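Local coordinates for protein enoyl-CoA hydratase (Mycobacterium avium, PDB 3OC7) that probably adds water across the double bond of enoyl-CoA thioesters in fatty acid metabolism, as a member of the crotonase family, at residues I132-P137 / I189-E194; F141-R147 / Y172-F178; S156-P161 / V226-F230; K162-A167 / E185-I189. Numbering follows the deposited sequence.

Contact 1: residues I132-P137 / I189-E194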
loop_
_atom_site.group_PDB
_atom_site.type_symbol
_atom_site.label_atom_id
_atom_site.label_comp_id
_atom_site.label_asym_id
_atom_site.label_seq_id
_atom_site.Cartn_x
_atom_site.Cartn_y
_atom_site.Cartn_z
ATOM N N ILE A 132 0.763 -10.353 13.128
ATOM C CA ILE A 132 1.083 -9.156 13.949
ATOM C C ILE A 132 2.547 -9.293 14.407
ATOM O O ILE A 132 3.000 -10.420 14.651
ATOM C CB ILE A 132 0.118 -9.037 15.184
ATOM C CG1 ILE A 132 -1.354 -8.947 14.725
ATOM C CG2 ILE A 132 0.498 -7.836 16.083
ATOM C CD1 ILE A 132 -2.426 -9.074 15.860
ATOM N N ALA A 133 3.299 -8.177 14.459
ATOM C CA ALA A 133 4.697 -8.196 14.944
ATOM C C ALA A 133 5.006 -6.953 15.805
ATOM O O ALA A 133 4.688 -5.810 15.409
ATOM C CB ALA A 133 5.689 -8.303 13.777
ATOM N N VAL A 134 5.615 -7.187 16.971
ATOM C CA VAL A 134 6.024 -6.121 17.924
ATOM C C VAL A 134 7.541 -6.182 18.179
ATOM O O VAL A 134 8.079 -7.277 18.385
ATOM C CB VAL A 134 5.235 -6.239 19.292
ATOM C CG1 VAL A 134 5.453 -5.018 20.221
ATOM C CG2 VAL A 134 3.740 -6.472 19.033
ATOM N N ALA A 135 8.218 -5.026 18.148
ATOM C CA ALA A 135 9.672 -4.988 18.427
ATOM C C ALA A 135 10.095 -3.960 19.487
ATOM O O ALA A 135 9.611 -2.808 19.492
ATOM C CB ALA A 135 10.472 -4.749 17.144
ATOM N N GLY A 136 11.010 -4.388 20.364
ATOM C CA GLY A 136 11.513 -3.562 21.478
ATOM C C GLY A 136 12.822 -2.823 21.183
ATOM O O GLY A 136 13.339 -2.895 20.044
ATOM N N PRO A 137 13.384 -2.115 22.204
ATOM C CA PRO A 137 14.488 -1.146 22.003
ATOM C C PRO A 137 15.883 -1.707 21.648
ATOM O O PRO A 137 16.753 -0.925 21.251
ATOM C CB PRO A 137 14.522 -0.352 23.332
ATOM C CG PRO A 137 13.986 -1.320 24.350
ATOM C CD PRO A 137 12.951 -2.170 23.614
ATOM N N ILE A 189 6.966 -4.144 10.664
ATOM C CA ILE A 189 6.292 -4.578 11.921
ATOM C C ILE A 189 5.001 -3.796 12.133
ATOM O O ILE A 189 4.769 -2.773 11.457
ATOM C CB ILE A 189 7.235 -4.471 13.193
ATOM C CG1 ILE A 189 7.558 -2.998 13.507
ATOM C CG2 ILE A 189 8.514 -5.322 13.006
ATOM C CD1 ILE A 189 8.419 -2.764 14.760
ATOM N N THR A 190 4.170 -4.272 13.063
ATOM C CA THR A 190 2.914 -3.590 13.452
ATOM C C THR A 190 3.146 -2.396 14.392
ATOM O O THR A 190 2.515 -1.326 14.227
ATOM C CB THR A 190 1.913 -4.591 14.120
ATOM O OG1 THR A 190 1.862 -5.819 13.362
ATOM C CG2 THR A 190 0.504 -3.989 14.245
ATOM N N MET A 191 4.010 -2.588 15.393
ATOM C CA MET A 191 4.292 -1.535 16.380
ATOM C C MET A 191 5.640 -1.673 17.077
ATOM O O MET A 191 6.087 -2.786 17.392
ATOM C CB MET A 191 3.180 -1.445 17.424
ATOM C CG MET A 191 2.716 -2.753 18.007
ATOM S SD MET A 191 1.374 -2.597 19.229
ATOM C CE MET A 191 2.298 -1.961 20.595
ATOM N N ALA A 192 6.263 -0.521 17.304
ATOM C CA ALA A 192 7.421 -0.404 18.208
ATOM C C ALA A 192 6.957 -0.199 19.663
ATOM O O ALA A 192 6.029 0.578 19.918
ATOM C CB ALA A 192 8.311 0.768 17.765
ATOM N N ALA A 193 7.600 -0.878 20.617
ATOM C CA ALA A 193 7.230 -0.731 22.048
ATOM C C ALA A 193 8.463 -0.695 22.948
ATOM O O ALA A 193 9.356 -1.512 22.782
ATOM C CB ALA A 193 6.290 -1.875 22.477
ATOM N N GLU A 194 8.511 0.247 23.908
ATOM C CA GLU A 194 9.583 0.264 24.927
ATOM C C GLU A 194 9.489 -0.921 25.911
ATOM O O GLU A 194 10.523 -1.481 26.300
ATOM C CB GLU A 194 9.643 1.601 25.690
ATOM C CG GLU A 194 10.921 1.732 26.577
ATOM C CD GLU A 194 11.058 3.070 27.287
ATOM O OE1 GLU A 194 10.123 3.478 28.010
ATOM O OE2 GLU A 194 12.126 3.707 27.159
#

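Contact 2: residues F141-R147 / Y172-F178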
loop_
_atom_site.group_PDB
_atom_site.type_symbol
_atom_site.label_atom_id
_atom_site.label_comp_id
_atom_site.label_asym_id
_atom_site.label_seq_id
_atom_site.Cartn_x
_atom_site.Cartn_y
_atom_site.Cartn_z
ATOM N N PHE A 141 17.553 -4.000 12.070
ATOM C CA PHE A 141 17.172 -4.621 10.790
ATOM C C PHE A 141 18.115 -4.134 9.651
ATOM O O PHE A 141 18.389 -2.921 9.555
ATOM C CB PHE A 141 15.714 -4.226 10.431
ATOM C CG PHE A 141 14.690 -4.466 11.549
ATOM C CD1 PHE A 141 14.487 -3.519 12.568
ATOM C CD2 PHE A 141 13.928 -5.641 11.576
ATOM C CE1 PHE A 141 13.553 -3.751 13.597
ATOM C CE2 PHE A 141 12.982 -5.872 12.591
ATOM C CZ PHE A 141 12.801 -4.948 13.600
ATOM N N ALA A 142 18.619 -5.044 8.796
ATOM C CA ALA A 142 19.430 -4.672 7.598
ATOM C C ALA A 142 19.365 -5.737 6.485
ATOM O O ALA A 142 19.526 -6.931 6.769
ATOM C CB ALA A 142 20.898 -4.390 7.988
ATOM N N LEU A 143 19.112 -5.303 5.247
ATOM C CA LEU A 143 19.066 -6.187 4.063
ATOM C C LEU A 143 20.351 -5.986 3.240
ATOM O O LEU A 143 20.369 -5.195 2.284
ATOM C CB LEU A 143 17.816 -5.891 3.193
ATOM C CG LEU A 143 16.438 -6.176 3.809
ATOM C CD1 LEU A 143 15.368 -5.164 3.358
ATOM C CD2 LEU A 143 15.962 -7.609 3.540
ATOM N N THR A 144 21.418 -6.689 3.620
ATOM C CA THR A 144 22.740 -6.510 2.984
ATOM C C THR A 144 23.075 -7.509 1.868
ATOM O O THR A 144 24.253 -7.620 1.472
ATOM C CB THR A 144 23.867 -6.520 4.039
ATOM O OG1 THR A 144 23.781 -7.730 4.804
ATOM C CG2 THR A 144 23.775 -5.274 4.947
ATOM N N GLU A 145 22.057 -8.208 1.350
ATOM C CA GLU A 145 22.210 -9.223 0.283
ATOM C C GLU A 145 23.043 -8.773 -0.929
ATOM O O GLU A 145 23.962 -9.499 -1.349
ATOM C CB GLU A 145 20.843 -9.797 -0.177
ATOM C CG GLU A 145 20.160 -10.822 0.766
ATOM C CD GLU A 145 19.498 -10.242 2.023
ATOM O OE1 GLU A 145 19.491 -9.012 2.257
ATOM O OE2 GLU A 145 18.962 -11.069 2.802
ATOM N N ALA A 146 22.759 -7.585 -1.469
ATOM C CA ALA A 146 23.476 -7.095 -2.665
ATOM C C ALA A 146 24.973 -6.899 -2.416
ATOM O O ALA A 146 25.781 -7.079 -3.333
ATOM C CB ALA A 146 22.843 -5.817 -3.203
ATOM N N ARG A 147 25.334 -6.542 -1.175
ATOM C CA ARG A 147 26.738 -6.344 -0.765
ATOM C C ARG A 147 27.566 -7.627 -0.790
ATOM O O ARG A 147 28.807 -7.562 -0.813
ATOM C CB ARG A 147 26.817 -5.690 0.630
ATOM C CG ARG A 147 26.138 -4.331 0.715
ATOM C CD ARG A 147 26.466 -3.585 1.997
ATOM N NE ARG A 147 25.754 -2.307 2.084
ATOM C CZ ARG A 147 25.854 -1.454 3.101
ATOM N NH1 ARG A 147 26.652 -1.726 4.129
ATOM N NH2 ARG A 147 25.166 -0.319 3.096
ATOM N N TYR A 172 16.204 -2.592 -0.073
ATOM C CA TYR A 172 16.773 -3.650 -0.960
ATOM C C TYR A 172 18.074 -3.191 -1.682
ATOM O O TYR A 172 18.990 -4.007 -1.918
ATOM C CB TYR A 172 15.731 -4.091 -2.033
ATOM C CG TYR A 172 14.697 -5.193 -1.661
ATOM C CD1 TYR A 172 14.108 -5.253 -0.394
ATOM C CD2 TYR A 172 14.246 -6.121 -2.625
ATOM C CE1 TYR A 172 13.144 -6.236 -0.074
ATOM C CE2 TYR A 172 13.285 -7.116 -2.304
ATOM C CZ TYR A 172 12.734 -7.156 -1.034
ATOM O OH TYR A 172 11.786 -8.140 -0.730
ATOM N N LEU A 173 18.152 -1.901 -2.041
ATOM C CA LEU A 173 19.267 -1.385 -2.864
ATOM C C LEU A 173 20.388 -0.671 -2.082
ATOM O O LEU A 173 21.556 -0.720 -2.508
ATOM C CB LEU A 173 18.725 -0.498 -4.007
ATOM C CG LEU A 173 17.730 -1.175 -4.972
ATOM C CD1 LEU A 173 17.096 -0.166 -5.929
ATOM C CD2 LEU A 173 18.378 -2.348 -5.730
ATOM N N THR A 174 20.062 -0.033 -0.950
ATOM C CA THR A 174 21.073 0.666 -0.118
ATOM C C THR A 174 21.763 -0.199 0.951
ATOM O O THR A 174 22.885 0.119 1.374
ATOM C CB THR A 174 20.485 1.910 0.617
ATOM O OG1 THR A 174 19.584 1.472 1.655
ATOM C CG2 THR A 174 19.786 2.892 -0.346
ATOM N N GLY A 175 21.086 -1.244 1.429
ATOM C CA GLY A 175 21.617 -2.058 2.547
ATOM C C GLY A 175 21.709 -1.356 3.907
ATOM O O GLY A 175 22.378 -1.866 4.820
ATOM N N GLU A 176 21.049 -0.207 4.070
ATOM C CA GLU A 176 21.103 0.574 5.332
ATOM C C GLU A 176 20.509 -0.182 6.542
ATOM O O GLU A 176 19.484 -0.888 6.411
ATOM C CB GLU A 176 20.338 1.900 5.187
ATOM C CG GLU A 176 20.951 2.970 4.264
ATOM C CD GLU A 176 19.942 4.037 3.839
ATOM O OE1 GLU A 176 19.029 3.737 3.031
ATOM O OE2 GLU A 176 20.057 5.197 4.306
ATOM N N LYS A 177 21.135 -0.007 7.713
ATOM C CA LYS A 177 20.596 -0.498 8.981
ATOM C C LYS A 177 19.546 0.474 9.544
ATOM O O LYS A 177 19.734 1.700 9.488
ATOM C CB LYS A 177 21.730 -0.673 10.002
ATOM C CG LYS A 177 21.330 -1.437 11.272
ATOM C CD LYS A 177 22.449 -1.448 12.326
ATOM C CE LYS A 177 23.642 -2.259 11.892
ATOM N NZ LYS A 177 24.747 -2.107 12.885
ATOM N N PHE A 178 18.467 -0.065 10.118
ATOM C CA PHE A 178 17.394 0.752 10.727
ATOM C C PHE A 178 16.788 0.156 12.019
ATOM O O PHE A 178 17.039 -1.018 12.328
ATOM C CB PHE A 178 16.311 1.128 9.680
ATOM C CG PHE A 178 15.631 -0.061 8.993
ATOM C CD1 PHE A 178 16.213 -0.676 7.870
ATOM C CD2 PHE A 178 14.397 -0.547 9.454
ATOM C CE1 PHE A 178 15.591 -1.736 7.225
ATOM C CE2 PHE A 178 13.768 -1.625 8.810
ATOM C CZ PHE A 178 14.365 -2.213 7.700
HETATM O O HOH W 1 18.463 -2.600 4.360
HETATM O O HOH W 2 20.198 -5.902 -0.618
#

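Contact 3: residues S156-P161 / V226-F230. With EDO (1,2-ethanediol), chain B.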
loop_
_atom_site.group_PDB
_atom_site.type_symbol
_atom_site.label_atom_id
_atom_site.label_comp_id
_atom_site.label_asym_id
_atom_site.label_seq_id
_atom_site.Cartn_x
_atom_site.Cartn_y
_atom_site.Cartn_z
ATOM N N SER A 156 10.874 -12.192 -0.319
ATOM C CA SER A 156 9.944 -11.310 -1.063
ATOM C C SER A 156 8.476 -11.790 -1.030
ATOM O O SER A 156 7.543 -10.973 -1.133
ATOM C CB SER A 156 10.410 -11.081 -2.522
ATOM O OG SER A 156 11.604 -10.293 -2.605
ATOM N N LEU A 157 8.276 -13.104 -0.866
ATOM C CA LEU A 157 6.931 -13.709 -0.772
ATOM C C LEU A 157 6.037 -13.103 0.348
ATOM O O LEU A 157 4.819 -12.974 0.170
ATOM C CB LEU A 157 7.021 -15.243 -0.600
ATOM C CG LEU A 157 7.527 -16.058 -1.794
ATOM C CD1 LEU A 157 7.845 -17.502 -1.368
ATOM C CD2 LEU A 157 6.538 -16.004 -2.964
ATOM N N THR A 158 6.668 -12.746 1.480
ATOM C CA THR A 158 5.960 -12.067 2.599
ATOM C C THR A 158 6.316 -10.575 2.797
ATOM O O THR A 158 5.498 -9.841 3.376
ATOM C CB THR A 158 6.097 -12.840 3.961
ATOM O OG1 THR A 158 7.476 -12.907 4.369
ATOM C CG2 THR A 158 5.450 -14.252 3.888
ATOM N N LEU A 159 7.491 -10.120 2.329
ATOM C CA LEU A 159 7.853 -8.684 2.416
ATOM C C LEU A 159 7.131 -7.776 1.411
ATOM O O LEU A 159 6.653 -6.676 1.778
ATOM C CB LEU A 159 9.378 -8.470 2.292
ATOM C CG LEU A 159 10.283 -9.037 3.392
ATOM C CD1 LEU A 159 11.708 -8.553 3.156
ATOM C CD2 LEU A 159 9.795 -8.665 4.790
ATOM N N LEU A 160 7.041 -8.198 0.150
ATOM C CA LEU A 160 6.448 -7.306 -0.872
ATOM C C LEU A 160 4.934 -7.007 -0.706
ATOM O O LEU A 160 4.511 -5.886 -1.035
ATOM C CB LEU A 160 6.828 -7.716 -2.310
ATOM C CG LEU A 160 8.333 -7.690 -2.644
ATOM C CD1 LEU A 160 8.542 -8.093 -4.108
ATOM C CD2 LEU A 160 9.016 -6.338 -2.338
ATOM N N PRO A 161 4.131 -7.958 -0.178
ATOM C CA PRO A 161 2.714 -7.609 0.134
ATOM C C PRO A 161 2.525 -6.632 1.322
ATOM O O PRO A 161 1.453 -6.038 1.437
ATOM C CB PRO A 161 2.052 -8.973 0.444
ATOM C CG PRO A 161 3.008 -9.990 -0.077
ATOM C CD PRO A 161 4.385 -9.408 -0.058
ATOM N N VAL A 226 -1.801 -13.155 -0.364
ATOM C CA VAL A 226 -0.464 -13.693 -0.054
ATOM C C VAL A 226 -0.296 -15.142 -0.561
ATOM O O VAL A 226 0.708 -15.460 -1.227
ATOM C CB VAL A 226 -0.127 -13.582 1.475
ATOM C CG1 VAL A 226 1.245 -14.191 1.801
ATOM C CG2 VAL A 226 -0.157 -12.106 1.927
ATOM N N LEU A 227 -1.283 -16.004 -0.307
ATOM C CA LEU A 227 -1.201 -17.397 -0.761
ATOM C C LEU A 227 -1.198 -17.531 -2.311
ATOM O O LEU A 227 -0.528 -18.431 -2.866
ATOM C CB LEU A 227 -2.295 -18.241 -0.092
ATOM C CG LEU A 227 -2.127 -18.390 1.434
ATOM C CD1 LEU A 227 -3.390 -18.950 2.105
ATOM C CD2 LEU A 227 -0.900 -19.240 1.753
ATOM N N GLU A 228 -1.898 -16.616 -2.993
ATOM C CA GLU A 228 -1.892 -16.563 -4.465
ATOM C C GLU A 228 -0.500 -16.269 -5.016
ATOM O O GLU A 228 -0.103 -16.843 -6.059
ATOM C CB GLU A 228 -2.872 -15.511 -4.997
ATOM C CG GLU A 228 -4.339 -15.836 -4.809
ATOM C CD GLU A 228 -5.244 -14.671 -5.195
ATOM O OE1 GLU A 228 -5.076 -14.115 -6.307
ATOM O OE2 GLU A 228 -6.123 -14.303 -4.387
ATOM N N ARG A 229 0.246 -15.398 -4.327
ATOM C CA ARG A 229 1.632 -15.046 -4.704
ATOM C C ARG A 229 2.585 -16.251 -4.554
ATOM O O ARG A 229 3.422 -16.501 -5.442
ATOM C CB ARG A 229 2.122 -13.807 -3.910
ATOM C CG ARG A 229 3.521 -13.299 -4.283
ATOM C CD ARG A 229 4.027 -12.175 -3.368
ATOM N NE ARG A 229 3.271 -10.926 -3.526
ATOM C CZ ARG A 229 3.661 -9.881 -4.253
ATOM N NH1 ARG A 229 4.813 -9.902 -4.911
ATOM N NH2 ARG A 229 2.888 -8.800 -4.307
ATOM N N PHE A 230 2.447 -17.005 -3.454
ATOM C CA PHE A 230 3.176 -18.278 -3.269
ATOM C C PHE A 230 2.892 -19.248 -4.441
ATOM O O PHE A 230 3.827 -19.825 -5.018
ATOM C CB PHE A 230 2.795 -18.970 -1.936
ATOM C CG PHE A 230 3.544 -18.473 -0.689
ATOM C CD1 PHE A 230 3.248 -17.245 -0.106
ATOM C CD2 PHE A 230 4.499 -19.304 -0.055
ATOM C CE1 PHE A 230 3.909 -16.822 1.076
ATOM C CE2 PHE A 230 5.171 -18.905 1.128
ATOM C CZ PHE A 230 4.871 -17.657 1.701
HETATM C C1 EDO B . 7.896 -11.869 -6.294
HETATM O O1 EDO B . 6.651 -12.197 -5.666
HETATM C C2 EDO B . 7.755 -10.593 -7.116
HETATM O O2 EDO B . 9.028 -10.324 -7.721
#

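Contact 4: residues K162-A167 / E185-I189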
loop_
_atom_site.group_PDB
_atom_site.type_symbol
_atom_site.label_atom_id
_atom_site.label_comp_id
_atom_site.label_asym_id
_atom_site.label_seq_id
_atom_site.Cartn_x
_atom_site.Cartn_y
_atom_site.Cartn_z
ATOM N N LYS A 162 3.535 -6.458 2.193
ATOM C CA LYS A 162 3.364 -5.690 3.455
ATOM C C LYS A 162 4.162 -4.359 3.582
ATOM O O LYS A 162 3.734 -3.428 4.299
ATOM C CB LYS A 162 3.585 -6.620 4.673
ATOM C CG LYS A 162 2.754 -7.938 4.609
ATOM C CD LYS A 162 2.743 -8.742 5.935
ATOM C CE LYS A 162 2.010 -10.088 5.726
ATOM N NZ LYS A 162 1.748 -10.851 6.992
ATOM N N LEU A 163 5.313 -4.251 2.917
ATOM C CA LEU A 163 6.143 -3.016 2.954
ATOM C C LEU A 163 5.584 -1.990 1.969
ATOM O O LEU A 163 5.093 -2.370 0.896
ATOM C CB LEU A 163 7.583 -3.331 2.519
ATOM C CG LEU A 163 8.501 -4.185 3.382
ATOM C CD1 LEU A 163 9.831 -4.443 2.677
ATOM C CD2 LEU A 163 8.744 -3.474 4.667
ATOM N N SER A 164 5.692 -0.696 2.290
ATOM C CA SER A 164 5.419 0.308 1.246
ATOM C C SER A 164 6.357 0.127 0.026
ATOM O O SER A 164 7.521 -0.321 0.180
ATOM C CB SER A 164 5.515 1.714 1.803
ATOM O OG SER A 164 6.860 2.144 1.879
ATOM N N ALA A 165 5.867 0.461 -1.173
ATOM C CA ALA A 165 6.677 0.338 -2.397
ATOM C C ALA A 165 8.025 1.097 -2.335
ATOM O O ALA A 165 9.101 0.546 -2.679
ATOM C CB ALA A 165 5.863 0.787 -3.626
ATOM N N ARG A 166 7.966 2.371 -1.923
ATOM C CA ARG A 166 9.196 3.190 -1.819
ATOM C C ARG A 166 10.210 2.613 -0.812
ATOM O O ARG A 166 11.433 2.639 -1.068
ATOM C CB ARG A 166 8.882 4.670 -1.483
ATOM C CG ARG A 166 8.153 5.503 -2.601
ATOM C CD ARG A 166 8.945 5.518 -3.930
ATOM N NE ARG A 166 8.509 6.532 -4.916
ATOM C CZ ARG A 166 9.101 6.730 -6.106
ATOM N NH1 ARG A 166 10.118 5.955 -6.483
ATOM N NH2 ARG A 166 8.656 7.693 -6.916
ATOM N N ALA A 167 9.720 2.073 0.316
ATOM C CA ALA A 167 10.622 1.478 1.329
ATOM C C ALA A 167 11.298 0.176 0.860
ATOM O O ALA A 167 12.499 -0.033 1.132
ATOM C CB ALA A 167 9.891 1.271 2.664
ATOM N N GLU A 185 6.967 2.438 10.697
ATOM C CA GLU A 185 6.636 3.402 9.626
ATOM C C GLU A 185 6.457 2.762 8.234
ATOM O O GLU A 185 5.523 3.151 7.489
ATOM C CB GLU A 185 7.688 4.538 9.545
ATOM C CG GLU A 185 7.673 5.553 10.713
ATOM C CD GLU A 185 8.923 6.439 10.797
ATOM O OE1 GLU A 185 9.722 6.488 9.835
ATOM O OE2 GLU A 185 9.109 7.101 11.850
ATOM N N ILE A 186 7.317 1.787 7.895
ATOM C CA ILE A 186 7.356 1.184 6.546
ATOM C C ILE A 186 6.500 -0.094 6.353
ATOM O O ILE A 186 6.358 -0.584 5.210
ATOM C CB ILE A 186 8.826 0.919 6.067
ATOM C CG1 ILE A 186 9.499 -0.210 6.865
ATOM C CG2 ILE A 186 9.650 2.220 6.133
ATOM C CD1 ILE A 186 10.881 -0.660 6.311
ATOM N N GLY A 187 5.966 -0.653 7.446
ATOM C CA GLY A 187 5.108 -1.849 7.348
ATOM C C GLY A 187 5.818 -3.166 7.658
ATOM O O GLY A 187 5.185 -4.244 7.584
ATOM N N LEU A 188 7.107 -3.125 8.029
ATOM C CA LEU A 188 7.832 -4.377 8.376
ATOM C C LEU A 188 7.311 -4.998 9.691
ATOM O O LEU A 188 7.236 -6.238 9.814
ATOM C CB LEU A 188 9.353 -4.158 8.429
ATOM C CG LEU A 188 10.212 -5.376 8.826
ATOM C CD1 LEU A 188 10.022 -6.568 7.864
ATOM C CD2 LEU A 188 11.683 -5.019 8.918
ATOM N N ILE A 189 6.966 -4.144 10.664
ATOM C CA ILE A 189 6.292 -4.578 11.921
ATOM C C ILE A 189 5.001 -3.796 12.133
ATOM O O ILE A 189 4.769 -2.773 11.457
ATOM C CB ILE A 189 7.235 -4.471 13.193
ATOM C CG1 ILE A 189 7.558 -2.998 13.507
ATOM C CG2 ILE A 189 8.514 -5.322 13.006
ATOM C CD1 ILE A 189 8.419 -2.764 14.760
#

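Contact 1: residues I132-P137 / I189-E194
Ala135, Ala133 and Thr190, with 59, 57 and 51 Å² covered respectively, carry this pairing of neighbouring strands. Ala135 is held through both of its main-chain polar atoms: its N donates to Met191 O at 3.2 Å, and its O accepts from Ala193 N at 3.0 Å, with N-H...O angles of 160° and 168°. Its methyl CB rests 3.7 Å from Ile189 CD1. The bridges Val134-Met191 and Ala135-Ala192, both with CA atoms 5.1 Å apart, define parallel pairing. Strand 191-192 thereby becomes the last strand of the mixed main sheet of the crotonase fold, next to strand 132-135, whose other neighbour is strand 111-115. Where the pairing starts, Ala133 O takes two donors, Thr190 N at 2.9 Å and Met191 N at 3.3 Å, the first at a bent 138° and the second at 156°. Thr190 also contributes its hydroxyl: Ala133 N donates to Thr190 OG1 at 3.0 Å and 168°, so a side chain does the work of a backbone carbonyl. On the face bearing Val134 and Met191, Val134 CG1 lies 4.0 Å from Ala193 CB and Val134 CG2 equally far from Met191 CG, beneath helix 196-208.

Contact 2: residues F141-R147 / Y172-F178
Tyr172, in the last turn of helix 165-174, places its CD1 4.0 Å from Leu143 CD1 while its hydroxyl bonds Ser156. Its carbonyl O receives a water at 2.6 Å that also binds Leu143 O (3.0 Å) and Ala146 N (3.2 Å). Thr174 O accepts from Arg147 NH2 at 2.9 Å and 157°, and Thr174 OG1 accepts from Glu176 N at 3.3 Å, an ST turn. Gly175 leaves the helix with phi 67°; a CB there would clash with Arg147 NE at 2.8 Å, whereas its CA sits 3.4 Å from Leu143 O. The chain here turns back along strand 140-142, an outermost strand of the small parallel sheet of the crotonase fold. Glu176 O is bridged to Leu143 N by a second water, 2.9 Å from each. Phe141 O receives a CA-H...O contact from Lys177 CA (3.3 Å) and a hydrogen bond from Phe178 N (2.9 Å); with Phe141 N to Phe178 O at 3.0 Å, this makes a single antiparallel hydrogen-bonded pair. Phe141 CB lies over the Phe178 ring face, 3.8 Å from its centroid, a CH-pi contact.

Contact 3: residues S156-P161 / V226-F230
Arg229 and Phe230 of helix 212-245, with Val226 beside them, pack on segment Ser156-Pro161, which begins as the short helix 156-159, and their rotamers explain how. Phe230 adopts m (chi1 -83°, chi2 74°), which turns one face of its ring to Leu157. Leu157, in the mt rotamer, lays CD1 over that face, 4.1 Å from the ring centroid and 20° off its normal, a CH-pi contact; Leu157 CB is also 3.9 Å from Phe230 CE1. Thr158, with chi1 at p, brings CG2 to 4.1 Å from Phe230 CZ, at the ring edge. This short helix is thus packed against the long helix that runs through the C-terminal helical region of this crotonase-family chain, with Met101 of helix 86-106 also touching both Thr158 and Phe230. Arg229 starts out extended, with chi1 and chi2 both t, then bends at chi3 (m, -68°), so that its aliphatic part passes Leu157 O, 3.7 Å from Arg229 CD. That carbonyl is buried without a polar partner in the model. The guanidinium lies flat against apolar atoms: Pro161 CG is 3.6 Å from Arg229 NE, and Leu160 CB 4.0 Å from Arg229 NH1. The same NH1 donates to O1 of a 1,2-ethanediol at 3.0 Å; this molecule, probably from the crystallisation liquor, also hydrogen-bonds Asp233 OD2 of the same chain and Leu221 O of the third subunit. Val226, with chi1 at t, sets CG2 4.1 Å from Pro161 CB.

Contact 4: residues K162-A167 / E185-I189
Ile186 supplies the apolar centre, with 75 Å² covered. Its CB meets Ala167 CB at 3.6 Å, and its CD1 lies 3.9 Å from Leu163 CD2. The same Leu163 methyl, CD2, is also 3.9 Å from Leu188 CB, so Leu163 inserts between residues on the two sides of Gly187. Further out, the backbones come close enough for Leu163 CA and Gly187 CA to stand 4.7 Å apart. Gly187, with phi 99°, ends helix 180-186 in a Schellman motif; a CB would clash with Lys162 O at 2.4 Å, which, besides the backbone angles, explains the absence of a side chain. Polar bonding across the contact is concentrated on Ile186 O, which accepts from Ser164 N at 3.0 Å and 159° and has Leu163 CA at 3.3 Å in a CA-H...O contact. Ser164 is in turn the N-cap of helix 165-174, its OG accepting from Ala167 N at 3.3 Å. The end of one helix is therefore tied to the start of another through a residue that caps the second. At the outer edge, Gly187 O and Leu188 O accept from Arg166 of the second subunit, and Lys162 NZ donates to Gly128 O in the last turn of helix 123-129. The contact thus lies between the start of helix 165-174 and the end of helix 180-186, just before the chain enters strand 191-192, at a subunit boundary of the trimer.

Contacts 2 and 3 are the buried ones, whereas contacts 1 and 4 are partly exposed. Their chemistry follows the elements they join: contact 1 is a ladder of backbone bonds at the sheet edge, contact 3 is side-chain packing between helical segments, and contacts 2 and 4 combine apolar packing with bonding around helix ends. Contact 2 buries the largest area (556 Å²), contact 4 the smallest (255 Å²). Contacts 2 and 4 use the two ends of helix 165-174, and Phe141 CD2 touches Leu188 CD2 at 3.5 Å. Ile189 belongs to the segments of both contacts 1 and 4 but, of the two, packs only across contact 1. Tyr172 OH and Ser156 OG, 2.9 Å apart, join contact 2 to contact 3.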